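Local coordinates for ankyrin repeat and SAM domain-containing protein 3 (Homo sapiens, PDB 4NL9), which may take part in vasopressin signalling in the kidney and self-associates through its SAM domain, the part of the protein described here, at residues D10-L15 with G19-L24; Q25-Q30 with R35-L40; L40-L45 with G54-M59. The protein carries 1 engineered substitution. One frame throughout, in Å; residues are numbered along the deposited sequence.

In the fold
The three contacts lie in series along the five-helix SAM domain, and their side chains meet in one core. Contacts 1 and 2 have centres about 10 Å apart and are joined by packing of Leu11 and Leu14 on Phe37 and of Leu11 and Leu15 on Phe27. Contacts 2 and 3, about 11 Å apart between centres, share Leu40, and both phenylalanines of contact 2 rest on Leu45 and Met59 of contact 3. Contacts 1 and 3 lie on opposite sides of the chain's centre, about 13 Å apart between centres, yet Tyr23 packs on Pro55 and Met59. Outside the contacts, Lys22, Arg57 and Lys58 form salt bridges with acidic side chains on the chain of another protein.

Contact 1. Residues D10-L15 with G19-L24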
loop_
_atom_site.group_PDB
_atom_site.type_symbol
_atom_site.label_atom_id
_atom_site.label_comp_id
_atom_site.label_asym_id
_atom_site.label_seq_id
_atom_site.Cartn_x
_atom_site.Cartn_y
_atom_site.Cartn_z
ATOM N N ASP A 10 -16.504 -11.423 -3.461
ATOM C CA ASP A 10 -15.554 -12.468 -3.086
ATOM C C ASP A 10 -14.137 -11.910 -3.049
ATOM O O ASP A 10 -13.917 -10.724 -3.310
ATOM C CB ASP A 10 -15.661 -13.703 -4.004
ATOM C CG ASP A 10 -15.448 -13.385 -5.486
ATOM O OD1 ASP A 10 -14.844 -12.359 -5.844
ATOM O OD2 ASP A 10 -15.878 -14.210 -6.319
ATOM N N LEU A 11 -13.166 -12.747 -2.709
ATOM C CA LEU A 11 -11.811 -12.243 -2.562
ATOM C C LEU A 11 -11.252 -11.724 -3.886
ATOM O O LEU A 11 -10.607 -10.683 -3.919
ATOM C CB LEU A 11 -10.889 -13.315 -1.974
ATOM C CG LEU A 11 -9.447 -12.874 -1.718
ATOM C CD1 LEU A 11 -9.354 -11.620 -0.818
ATOM C CD2 LEU A 11 -8.671 -14.035 -1.116
ATOM N N ALA A 12 -11.520 -12.444 -4.974
ATOM C CA ALA A 12 -11.028 -12.005 -6.277
ATOM C C ALA A 12 -11.538 -10.599 -6.581
ATOM O O ALA A 12 -10.799 -9.766 -7.086
ATOM C CB ALA A 12 -11.450 -12.980 -7.358
ATOM N N ALA A 13 -12.793 -10.334 -6.228
ATOM C CA ALA A 13 -13.370 -9.015 -6.465
ATOM C C ALA A 13 -12.658 -7.924 -5.668
ATOM O O ALA A 13 -12.375 -6.845 -6.187
ATOM C CB ALA A 13 -14.869 -9.021 -6.166
ATOM N N LEU A 14 -12.355 -8.210 -4.406
ATOM C CA LEU A 14 -11.643 -7.253 -3.577
ATOM C C LEU A 14 -10.256 -6.983 -4.150
ATOM O O LEU A 14 -9.870 -5.836 -4.320
ATOM C CB LEU A 14 -11.556 -7.740 -2.119
ATOM C CG LEU A 14 -10.952 -6.777 -1.088
ATOM C CD1 LEU A 14 -11.500 -7.055 0.307
ATOM C CD2 LEU A 14 -9.421 -6.885 -1.052
ATOM N N LEU A 15 -9.504 -8.048 -4.423
ATOM C CA LEU A 15 -8.144 -7.907 -4.933
ATOM C C LEU A 15 -8.118 -7.177 -6.279
ATOM O O LEU A 15 -7.203 -6.394 -6.545
ATOM C CB LEU A 15 -7.468 -9.283 -5.035
ATOM C CG LEU A 15 -7.241 -9.983 -3.690
ATOM C CD1 LEU A 15 -6.548 -11.323 -3.869
ATOM C CD2 LEU A 15 -6.450 -9.100 -2.735
ATOM N N GLY A 19 -6.013 -3.743 -7.294
ATOM C CA GLY A 19 -4.923 -4.079 -8.196
ATOM C C GLY A 19 -3.955 -5.099 -7.629
ATOM O O GLY A 19 -2.745 -5.022 -7.842
ATOM N N CYS A 20 -4.492 -6.076 -6.911
ATOM C CA CYS A 20 -3.657 -7.062 -6.244
ATOM C C CYS A 20 -3.976 -8.503 -6.636
ATOM O O CYS A 20 -3.710 -9.434 -5.870
ATOM C CB CYS A 20 -3.767 -6.895 -4.729
ATOM S SG CYS A 20 -2.854 -5.453 -4.092
ATOM N N LEU A 21 -4.513 -8.699 -7.837
ATOM C CA LEU A 21 -4.852 -10.057 -8.268
ATOM C C LEU A 21 -3.627 -10.960 -8.414
ATOM O O LEU A 21 -3.751 -12.187 -8.428
ATOM C CB LEU A 21 -5.696 -10.062 -9.548
ATOM C CG LEU A 21 -7.195 -9.862 -9.315
ATOM C CD1 LEU A 21 -7.881 -9.658 -10.651
ATOM C CD2 LEU A 21 -7.849 -11.024 -8.545
ATOM N N LYS A 22 -2.437 -10.366 -8.496
ATOM C CA LYS A 22 -1.222 -11.172 -8.532
ATOM C C LYS A 22 -1.041 -12.000 -7.251
ATOM O O LYS A 22 -0.244 -12.934 -7.231
ATOM C CB LYS A 22 0.016 -10.298 -8.782
ATOM C CG LYS A 22 0.303 -9.334 -7.649
ATOM C CD LYS A 22 1.465 -8.397 -7.976
ATOM C CE LYS A 22 2.804 -9.091 -7.797
ATOM N NZ LYS A 22 3.939 -8.118 -7.862
ATOM N N TYR A 23 -1.790 -11.674 -6.192
ATOM C CA TYR A 23 -1.699 -12.417 -4.934
ATOM C C TYR A 23 -2.861 -13.386 -4.683
ATOM O O TYR A 23 -2.890 -14.076 -3.655
ATOM C CB TYR A 23 -1.532 -11.467 -3.738
ATOM C CG TYR A 23 -0.261 -10.672 -3.838
ATOM C CD1 TYR A 23 0.975 -11.282 -3.631
ATOM C CD2 TYR A 23 -0.286 -9.332 -4.188
ATOM C CE1 TYR A 23 2.149 -10.566 -3.749
ATOM C CE2 TYR A 23 0.875 -8.608 -4.298
ATOM C CZ TYR A 23 2.086 -9.228 -4.079
ATOM O OH TYR A 23 3.235 -8.489 -4.216
ATOM N N LEU A 24 -3.803 -13.455 -5.617
ATOM C CA LEU A 24 -4.994 -14.268 -5.379
ATOM C C LEU A 24 -4.651 -15.741 -5.147
ATOM O O LEU A 24 -5.173 -16.366 -4.230
ATOM C CB LEU A 24 -5.989 -14.130 -6.539
ATOM C CG LEU A 24 -7.239 -15.022 -6.460
ATOM C CD1 LEU A 24 -8.118 -14.676 -5.253
ATOM C CD2 LEU A 24 -8.054 -14.957 -7.744
#
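Helix 11-17 ends in a Schellman motif: Cys20 N donates a nearly straight bond (173°) to Leu15 O at 2.8 Å, and Gly19, with its positive phi, is the C-prime residue that reverses the chain. Glycine suits this place because the left-handed backbone costs it little. The first helix of the SAM domain thus folds back, and the short 3-10 turn 21-23 leads into helix 24-29.

Leu15 fills the angle so formed. Its CG lies beside the backbone N (chi1 -65°), and the two methyls part company: CD2 meets Cys20 CB, whereas CD1 reaches Leu24 CA at 3.7 Å. With an alanine here both methyl branches would be gone, which would probably open a gap between Cys20 and Leu24 and leave Phe27 with less support.

One turn earlier, Leu11 and Leu24 run antiparallel alongside each other, CG of Leu11 4.2 Å from CD1 of Leu24, while the small Ala12 lets Leu24 CD2 come within 3.9 Å of its CB. At the helix start, Asp10 acts as N-cap, its OD1 accepting from Ala13 N. Leu21 lays CD2 against both Ala12 and Leu15, 3.9 Å from Leu15 CB and 3.5 Å from Ala12 O.

Contact 2. Residues Q25-Q30 with R35-L40. Engineered in segment 35-40: Glu36 (natural residue Ile).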
loop_
_atom_site.group_PDB
_atom_site.type_symbol
_atom_site.label_atom_id
_atom_site.label_comp_id
_atom_site.label_asym_id
_atom_site.label_seq_id
_atom_site.Cartn_x
_atom_site.Cartn_y
_atom_site.Cartn_z
ATOM N N GLN A 25 -3.773 -16.305 -5.968
ATOM C CA GLN A 25 -3.484 -17.731 -5.839
ATOM C C GLN A 25 -2.723 -18.058 -4.551
ATOM O O GLN A 25 -2.863 -19.152 -4.011
ATOM C CB GLN A 25 -2.773 -18.274 -7.084
ATOM C CG GLN A 25 -3.631 -18.159 -8.342
ATOM C CD GLN A 25 -3.246 -19.146 -9.435
ATOM O OE1 GLN A 25 -2.069 -19.322 -9.750
ATOM N NE2 GLN A 25 -4.249 -19.797 -10.019
ATOM N N VAL A 26 -1.947 -17.106 -4.042
ATOM C CA VAL A 26 -1.312 -17.295 -2.744
ATOM C C VAL A 26 -2.371 -17.466 -1.654
ATOM O O VAL A 26 -2.286 -18.378 -0.822
ATOM C CB VAL A 26 -0.352 -16.146 -2.400
ATOM C CG1 VAL A 26 0.061 -16.226 -0.957
ATOM C CG2 VAL A 26 0.877 -16.205 -3.286
ATOM N N PHE A 27 -3.394 -16.614 -1.673
ATOM C CA PHE A 27 -4.478 -16.748 -0.706
ATOM C C PHE A 27 -5.251 -18.054 -0.896
ATOM O O PHE A 27 -5.554 -18.754 0.079
ATOM C CB PHE A 27 -5.430 -15.544 -0.772
ATOM C CG PHE A 27 -4.844 -14.275 -0.211
ATOM C CD1 PHE A 27 -4.571 -14.165 1.143
ATOM C CD2 PHE A 27 -4.566 -13.196 -1.036
ATOM C CE1 PHE A 27 -4.030 -13.006 1.671
ATOM C CE2 PHE A 27 -4.022 -12.030 -0.517
ATOM C CZ PHE A 27 -3.747 -11.936 0.846
ATOM N N GLU A 28 -5.541 -18.399 -2.149
ATOM C CA GLU A 28 -6.309 -19.605 -2.431
ATOM C C GLU A 28 -5.587 -20.858 -1.951
ATOM O O GLU A 28 -6.217 -21.784 -1.441
ATOM C CB GLU A 28 -6.644 -19.695 -3.922
ATOM C CG GLU A 28 -7.710 -18.699 -4.340
ATOM C CD GLU A 28 -8.052 -18.783 -5.817
ATOM O OE1 GLU A 28 -7.253 -19.363 -6.581
ATOM O OE2 GLU A 28 -9.126 -18.274 -6.209
ATOM N N GLU A 29 -4.266 -20.869 -2.101
ATOM C CA GLU A 29 -3.468 -22.018 -1.674
ATOM C C GLU A 29 -3.501 -22.187 -0.149
ATOM O O GLU A 29 -3.339 -23.303 0.363
ATOM C CB GLU A 29 -2.035 -21.881 -2.200
ATOM C CG GLU A 29 -1.103 -23.012 -1.809
ATOM C CD GLU A 29 -1.500 -24.336 -2.431
ATOM O OE1 GLU A 29 -2.179 -24.326 -3.481
ATOM O OE2 GLU A 29 -1.135 -25.388 -1.864
ATOM N N GLN A 30 -3.726 -21.087 0.570
ATOM C CA GLN A 30 -3.868 -21.143 2.026
ATOM C C GLN A 30 -5.327 -21.230 2.483
ATOM O O GLN A 30 -5.632 -21.090 3.674
ATOM C CB GLN A 30 -3.160 -19.955 2.681
ATOM C CG GLN A 30 -1.677 -19.880 2.341
ATOM C CD GLN A 30 -0.949 -21.167 2.653
ATOM O OE1 GLN A 30 -0.267 -21.740 1.790
ATOM N NE2 GLN A 30 -1.092 -21.637 3.887
ATOM N N ARG A 35 -14.063 -13.877 3.656
ATOM C CA ARG A 35 -14.361 -13.787 5.083
ATOM C C ARG A 35 -13.092 -13.863 5.937
ATOM O O ARG A 35 -12.887 -13.030 6.826
ATOM C CB ARG A 35 -15.342 -14.885 5.474
ATOM C CG ARG A 35 -15.788 -14.816 6.914
ATOM C CD ARG A 35 -16.982 -15.734 7.122
ATOM N NE ARG A 35 -17.084 -16.215 8.497
ATOM C CZ ARG A 35 -16.529 -17.342 8.931
ATOM N NH1 ARG A 35 -15.829 -18.101 8.097
ATOM N NH2 ARG A 35 -16.670 -17.710 10.199
ATOM N N GLU A 36 -12.230 -14.839 5.662
ATOM C CA GLU A 36 -10.987 -14.953 6.413
ATOM C C GLU A 36 -10.061 -13.779 6.121
ATOM O O GLU A 36 -9.402 -13.274 7.021
ATOM C CB GLU A 36 -10.272 -16.281 6.140
ATOM C CG GLU A 36 -8.977 -16.414 6.933
ATOM C CD GLU A 36 -8.308 -17.767 6.789
ATOM O OE1 GLU A 36 -8.771 -18.587 5.973
ATOM O OE2 GLU A 36 -7.309 -18.008 7.504
ATOM N N PHE A 37 -10.007 -13.347 4.866
ATOM C CA PHE A 37 -9.149 -12.222 4.501
ATOM C C PHE A 37 -9.479 -10.981 5.343
ATOM O O PHE A 37 -8.583 -10.266 5.799
ATOM C CB PHE A 37 -9.293 -11.925 2.996
ATOM C CG PHE A 37 -8.513 -10.716 2.531
ATOM C CD1 PHE A 37 -7.173 -10.832 2.186
ATOM C CD2 PHE A 37 -9.128 -9.475 2.443
ATOM C CE1 PHE A 37 -6.455 -9.725 1.753
ATOM C CE2 PHE A 37 -8.418 -8.356 2.011
ATOM C CZ PHE A 37 -7.080 -8.486 1.664
ATOM N N LEU A 38 -10.769 -10.745 5.566
ATOM C CA LEU A 38 -11.217 -9.564 6.297
ATOM C C LEU A 38 -10.926 -9.631 7.790
ATOM O O LEU A 38 -11.128 -8.639 8.499
ATOM C CB LEU A 38 -12.699 -9.294 6.029
ATOM C CG LEU A 38 -13.040 -8.897 4.591
ATOM C CD1 LEU A 38 -14.546 -8.843 4.381
ATOM C CD2 LEU A 38 -12.401 -7.554 4.192
ATOM N N THR A 39 -10.443 -10.779 8.257
ATOM C CA THR A 39 -9.990 -10.918 9.646
ATOM C C THR A 39 -8.472 -10.787 9.816
ATOM O O THR A 39 -7.978 -10.812 10.941
ATOM C CB THR A 39 -10.395 -12.282 10.263
ATOM O OG1 THR A 39 -9.568 -13.329 9.740
ATOM C CG2 THR A 39 -11.863 -12.587 10.013
ATOM N N LEU A 40 -7.726 -10.660 8.719
ATOM C CA LEU A 40 -6.268 -10.708 8.812
ATOM C C LEU A 40 -5.688 -9.401 9.296
ATOM O O LEU A 40 -6.199 -8.339 8.985
ATOM C CB LEU A 40 -5.639 -11.045 7.459
ATOM C CG LEU A 40 -6.064 -12.394 6.892
ATOM C CD1 LEU A 40 -5.440 -12.574 5.520
ATOM C CD2 LEU A 40 -5.654 -13.526 7.826
HETATM O O HOH W 1 -6.844 -20.376 5.831
#
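Phe37 drives the edge of its ring into the face of Phe27, and this T-shaped pair is the tight part of the contact. The ring planes stand at 89°, with centroids 5.3 Å apart. The leading edge is CD1-CE1 of Phe37: CE1 comes within 3.6 Å of Phe27 CZ, and CD1 sits over the same face, offset toward the rim. In such an arrangement the slightly positive ring hydrogens meet the electron-rich face. The two side chains reach the meeting point by different first torsions. In Phe37, CG lies opposite the backbone N (chi1 176°), while in Phe27 it lies beside that N (chi1 -72°). Leu40 adds its CD1 obliquely to Phe27, 4.1 Å from CE1.

Large flat residues suit the centre of the SAM helical bundle, where helix 24-29 faces the short helix 34-37 and both rings are buried. Leu11 from helix 11-17, Leu45 from helix 42-48 and Met59 from helix 53-65 each touch both phenylalanines, so three further helices converge on the pair.

Toward the solvent the two segments separate, and water replaces carbon. One water donates to Gln30 O at 2.6 Å and also to OE1 of Glu36, an engineered residue standing where the natural sequence has isoleucine. Behind it, Glu36 O accepts two bonds from Thr39, one from the backbone N and one from OG1. Thr39 OG1 approaches within the carbonyl plane, using a lone pair of Glu36 O, at 2.7 Å.

Contact 3. Residues L40-L45 with G54-M59; sequences LTESDL and GPKRKM
Lys56 lays its aliphatic chain across that of Glu42 at about a right angle, bringing CD to 3.7 Å from Glu42 O and to 4.0 Å from Glu42 CG. The lysine leaves the backbone with CG opposite its N (chi1 178°), then bends at both chi3 and chi4 (43° and 67°). This fold presents its methylenes to helix 42-48 and turns the ammonium back toward the glutamate. A long residue with an apolar stem and a charged end suits a buried place beside an exposed acid.

Glu42 is more extended: its CG also stands opposite the backbone N, and the chain runs straight beyond it, carrying the carboxylate out past the lysine stem. Two waters donate to Glu42 OE2. The nearer, at 2.7 Å from OE2, accepts from Arg57 NH1; the other accepts from Arg57 NE, lying in the plane of the guanidinium at its edge.

On the buried side, Leu45 meets Met59 at a slant. Leu45 divides its methyls, CD1 meeting Met59 CB at 3.9 Å and CD2 meeting Met59 SD at 4.0 Å. The unbranched methionine can run deep into the core, where Phe27 and Phe37 also touch it. The start of helix 42-48 is fixed by a capping box: Thr41 N donates to Asp44 OD2 at 2.9 Å from above the carboxylate plane, and Asp44 N returns a weak bond to Thr41 OG1.

Helices 42-48 and 53-65 of the SAM domain thus meet without a direct hydrogen bond between these segments. Apolar carbon joins them inside; outside, Glu42 OE2 stays 4.3 Å from Lys56 NZ, too far for a salt bridge, so its attraction to the basic residues is probably long-range and partly carried by water.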
loop_
_atom_site.group_PDB
_atom_site.type_symbol
_atom_site.label_atom_id
_atom_site.label_comp_id
_atom_site.label_asym_id
_atom_site.label_seq_id
_atom_site.Cartn_x
_atom_site.Cartn_y
_atom_site.Cartn_z
ATOM N N LEU A 40 -7.726 -10.660 8.719
ATOM C CA LEU A 40 -6.268 -10.708 8.812
ATOM C C LEU A 40 -5.688 -9.401 9.296
ATOM O O LEU A 40 -6.199 -8.339 8.985
ATOM C CB LEU A 40 -5.639 -11.045 7.459
ATOM C CG LEU A 40 -6.064 -12.394 6.892
ATOM C CD1 LEU A 40 -5.440 -12.574 5.520
ATOM C CD2 LEU A 40 -5.654 -13.526 7.826
ATOM N N THR A 41 -4.617 -9.508 10.066
ATOM C CA THR A 41 -3.843 -8.342 10.456
ATOM C C THR A 41 -2.652 -8.181 9.517
ATOM O O THR A 41 -2.353 -9.064 8.693
ATOM C CB THR A 41 -3.314 -8.449 11.905
ATOM O OG1 THR A 41 -2.288 -9.447 11.958
ATOM C CG2 THR A 41 -4.444 -8.811 12.869
ATOM N N GLU A 42 -1.967 -7.051 9.658
ATOM C CA GLU A 42 -0.816 -6.732 8.836
ATOM C C GLU A 42 0.224 -7.848 8.860
ATOM O O GLU A 42 0.720 -8.276 7.799
ATOM C CB GLU A 42 -0.196 -5.420 9.309
ATOM C CG GLU A 42 0.972 -4.982 8.481
ATOM C CD GLU A 42 1.508 -3.640 8.934
ATOM O OE1 GLU A 42 1.852 -3.517 10.130
ATOM O OE2 GLU A 42 1.573 -2.707 8.104
ATOM N N SER A 43 0.549 -8.333 10.057
ATOM C CA SER A 43 1.554 -9.380 10.175
ATOM C C SER A 43 1.073 -10.729 9.623
ATOM O O SER A 43 1.888 -11.556 9.192
ATOM C CB SER A 43 2.060 -9.508 11.619
ATOM O OG SER A 43 1.065 -10.037 12.485
ATOM N N ASP A 44 -0.241 -10.957 9.645
ATOM C CA ASP A 44 -0.822 -12.130 8.981
ATOM C C ASP A 44 -0.568 -12.079 7.480
ATOM O O ASP A 44 -0.251 -13.095 6.859
ATOM C CB ASP A 44 -2.336 -12.217 9.203
ATOM C CG ASP A 44 -2.719 -12.536 10.637
ATOM O OD1 ASP A 44 -1.925 -13.171 11.367
ATOM O OD2 ASP A 44 -3.851 -12.178 11.016
ATOM N N LEU A 45 -0.731 -10.895 6.894
ATOM C CA LEU A 45 -0.501 -10.724 5.470
ATOM C C LEU A 45 0.969 -10.962 5.124
ATOM O O LEU A 45 1.299 -11.649 4.148
ATOM C CB LEU A 45 -0.948 -9.327 5.038
ATOM C CG LEU A 45 -2.466 -9.091 5.096
ATOM C CD1 LEU A 45 -2.766 -7.608 5.005
ATOM C CD2 LEU A 45 -3.212 -9.870 3.998
ATOM N N GLY A 54 3.700 -1.789 -0.543
ATOM C CA GLY A 54 2.569 -1.268 -1.286
ATOM C C GLY A 54 1.342 -2.161 -1.256
ATOM O O GLY A 54 0.285 -1.735 -0.799
ATOM N N PRO A 55 1.487 -3.405 -1.729
ATOM C CA PRO A 55 0.325 -4.303 -1.732
ATOM C C PRO A 55 -0.203 -4.568 -0.330
ATOM O O PRO A 55 -1.416 -4.635 -0.127
ATOM C CB PRO A 55 0.890 -5.597 -2.315
ATOM C CG PRO A 55 2.085 -5.198 -3.086
ATOM C CD PRO A 55 2.642 -3.969 -2.449
ATOM N N LYS A 56 0.695 -4.712 0.635
ATOM C CA LYS A 56 0.261 -4.990 1.997
ATOM C C LYS A 56 -0.546 -3.811 2.536
ATOM O O LYS A 56 -1.538 -4.000 3.247
ATOM C CB LYS A 56 1.463 -5.341 2.879
ATOM C CG LYS A 56 1.152 -5.604 4.336
ATOM C CD LYS A 56 2.242 -6.467 4.998
ATOM C CE LYS A 56 3.643 -6.043 4.605
ATOM N NZ LYS A 56 3.941 -4.682 5.154
ATOM N N ARG A 57 -0.133 -2.590 2.195
ATOM C CA ARG A 57 -0.865 -1.407 2.639
ATOM C C ARG A 57 -2.232 -1.291 1.956
ATOM O O ARG A 57 -3.233 -0.948 2.595
ATOM C CB ARG A 57 -0.021 -0.142 2.409
ATOM C CG ARG A 57 -0.752 1.183 2.653
ATOM C CD ARG A 57 -1.341 1.314 4.055
ATOM N NE ARG A 57 -0.364 1.085 5.114
ATOM C CZ ARG A 57 0.438 2.016 5.625
ATOM N NH1 ARG A 57 1.270 1.691 6.606
ATOM N NH2 ARG A 57 0.416 3.264 5.162
ATOM N N LYS A 58 -2.302 -1.597 0.662
ATOM C CA LYS A 58 -3.594 -1.545 -0.011
ATOM C C LYS A 58 -4.536 -2.582 0.578
ATOM O O LYS A 58 -5.738 -2.345 0.692
ATOM C CB LYS A 58 -3.439 -1.721 -1.512
ATOM C CG LYS A 58 -2.734 -0.525 -2.141
ATOM C CD LYS A 58 -2.869 -0.500 -3.643
ATOM C CE LYS A 58 -2.094 -1.641 -4.268
ATOM N NZ LYS A 58 -2.060 -1.565 -5.760
ATOM N N MET A 59 -3.974 -3.715 0.992
ATOM C CA MET A 59 -4.790 -4.751 1.621
ATOM C C MET A 59 -5.261 -4.372 3.019
ATOM O O MET A 59 -6.423 -4.573 3.350
ATOM C CB MET A 59 -4.060 -6.087 1.650
ATOM C CG MET A 59 -3.907 -6.710 0.277
ATOM S SD MET A 59 -2.873 -8.185 0.375
ATOM C CE MET A 59 -2.441 -8.420 -1.350
HETATM O O HOH W 2 0.035 -1.851 5.843
HETATM O O HOH W 3 1.042 -0.181 8.810
#